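PDB 3WZ4: DotI from Legionella pneumophila, which is part of an inner-membrane complex essential for type IVB secretion, represented here by its periplasmic domain, though its precise role is not established. Local coordinates for residues 91-96 with 112-117. Residues are numbered along the deposited sequence; the frame is centred on the assembly and turned at random. Where two conformers were deposited one is given.
Sequences RVQMPI and VVTMLI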
# COMPACT_ATOMS: atom_id res chain seq x y z
N ARG A 91 8.02 -9.46 5.66
CA ARG A 91 6.81 -9.74 4.89
C ARG A 91 5.60 -9.49 5.78
O ARG A 91 5.34 -10.24 6.72
CB ARG A 91 6.82 -11.17 4.34
CG ARG A 91 6.08 -11.31 3.02
CD ARG A 91 6.26 -12.69 2.40
NE ARG A 91 7.64 -12.97 2.03
CZ ARG A 91 8.19 -12.64 0.86
NH1 ARG A 91 7.47 -12.01 -0.06
NH2 ARG A 91 9.45 -12.94 0.61
N VAL A 92 4.88 -8.41 5.48
CA VAL A 92 3.76 -7.98 6.31
C VAL A 92 2.40 -8.14 5.63
O VAL A 92 2.24 -7.78 4.47
CB VAL A 92 3.93 -6.50 6.73
CG1 VAL A 92 2.66 -5.99 7.39
CG2 VAL A 92 5.13 -6.34 7.65
N GLN A 93 1.43 -8.65 6.38
CA GLN A 93 0.10 -8.89 5.84
C GLN A 93 -0.97 -8.24 6.71
O GLN A 93 -0.89 -8.26 7.93
CB GLN A 93 -0.16 -10.39 5.74
CG GLN A 93 -1.47 -10.75 5.08
CD GLN A 93 -1.61 -12.24 4.83
OE1 GLN A 93 -1.12 -12.75 3.82
NE2 GLN A 93 -2.27 -12.94 5.75
N MSE A 94 -1.96 -7.64 6.06
CA MSE A 94 -3.06 -6.99 6.77
C MSE A 94 -4.33 -7.01 5.94
O MSE A 94 -4.31 -6.67 4.76
CB MSE A 94 -2.69 -5.54 7.11
CG MSE A 94 -3.62 -4.90 8.14
SE MSE A 94 -3.17 -3.05 8.56
CE MSE A 94 -3.71 -2.23 6.87
N PRO A 95 -5.45 -7.43 6.55
CA PRO A 95 -6.75 -7.41 5.89
C PRO A 95 -7.39 -6.03 6.02
O PRO A 95 -7.23 -5.36 7.04
CB PRO A 95 -7.56 -8.43 6.70
CG PRO A 95 -6.99 -8.32 8.08
CD PRO A 95 -5.52 -8.00 7.91
N ILE A 96 -8.11 -5.60 4.99
CA ILE A 96 -8.74 -4.28 5.00
C ILE A 96 -10.14 -4.32 4.41
O ILE A 96 -10.50 -5.24 3.67
CB ILE A 96 -7.90 -3.25 4.19
CG1 ILE A 96 -7.82 -3.66 2.72
CG2 ILE A 96 -6.51 -3.11 4.78
CD1 ILE A 96 -7.01 -2.70 1.86
N VAL A 112 -7.01 -8.54 1.35
CA VAL A 112 -5.82 -8.77 2.14
C VAL A 112 -4.62 -8.19 1.41
O VAL A 112 -4.37 -8.53 0.25
CB VAL A 112 -5.58 -10.27 2.39
CG1 VAL A 112 -4.46 -10.46 3.39
CG2 VAL A 112 -6.86 -10.92 2.89
N VAL A 113 -3.90 -7.30 2.08
CA VAL A 113 -2.70 -6.71 1.49
C VAL A 113 -1.46 -7.43 2.01
O VAL A 113 -1.31 -7.64 3.22
CB VAL A 113 -2.59 -5.21 1.82
CG1 VAL A 113 -1.33 -4.62 1.23
CG2 VAL A 113 -3.82 -4.46 1.32
N THR A 114 -0.58 -7.82 1.10
CA THR A 114 0.67 -8.44 1.49
C THR A 114 1.83 -7.63 0.93
O THR A 114 1.91 -7.38 -0.27
CB THR A 114 0.76 -9.90 1.02
OG1 THR A 114 -0.46 -10.58 1.34
CG2 THR A 114 1.92 -10.61 1.70
N MSE A 115 2.73 -7.21 1.82
CA MSE A 115 3.83 -6.33 1.43
C MSE A 115 5.18 -6.94 1.79
O MSE A 115 5.35 -7.52 2.86
CB MSE A 115 3.69 -4.97 2.13
CG MSE A 115 2.47 -4.16 1.71
SE MSE A 115 2.07 -2.70 2.96
CE MSE A 115 1.18 -3.74 4.35
N LEU A 116 6.13 -6.81 0.87
CA LEU A 116 7.52 -7.09 1.19
C LEU A 116 8.20 -5.76 1.48
O LEU A 116 8.26 -4.88 0.62
CB LEU A 116 8.22 -7.83 0.05
CG LEU A 116 9.72 -8.10 0.25
CD1 LEU A 116 9.95 -8.99 1.46
CD2 LEU A 116 10.34 -8.71 -1.00
N ILE A 117 8.69 -5.60 2.70
CA ILE A 117 9.33 -4.36 3.11
C ILE A 117 10.82 -4.58 3.35
O ILE A 117 11.21 -5.55 4.01
CB ILE A 117 8.67 -3.79 4.39
CG1 ILE A 117 7.22 -3.41 4.09
CG2 ILE A 117 9.46 -2.61 4.93
CD1 ILE A 117 6.48 -2.87 5.30
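Gln-93 reaches across to Val-112 and Thr-114 on the neighbouring antiparallel strand. With CG anti to the backbone N (chi1 -175°) and the chain extended beyond it, the Gln-93 side chain crosses that of Val-112 obliquely, with CG 3.4 Å from Val-112 CG1. Gln-93 OE1 then lies 3.4 Å from Thr-114 OG1, a weak hydrogen bond at most. Also on the side of the sheet with Gln-93 and Thr-114, Leu-116 CD1 sits over the guanidinium plane in one of two Arg-91 conformers, a less certain placement.

The opposite face, with Val-92, Met-94, Val-113 and Met-115, is apolar. Selenomethionine Met-115 bends at chi3 (-79°) and brings CE to 4.1 Å from Val-92 CG1, while Ile-96 CD1 meets Val-113 CG2 at 3.7 Å. Ala-14 of helix 7-21 touches both Val-92 and Met-115, and Phe-134 of strand 129-138 packs on Val-113 and Met-115.

Two hydrogen-bonded pairs join the backbones: Val-92 and Met-115 exchange N-H and C=O, as do Met-94 and Val-113, for example Met-115 N to Val-92 O at 2.8 Å.

This two-faced hairpin of strands 87-101 and 106-119 fits the helix-covered sheet of the NTF2-like clan. Backbone bonds fix the register, buried methyl contacts join the two strands, Val-92 and Met-115 also meet helix 7-21, and the mixed, partly exposed face adds aliphatic contacts and weak polar ones.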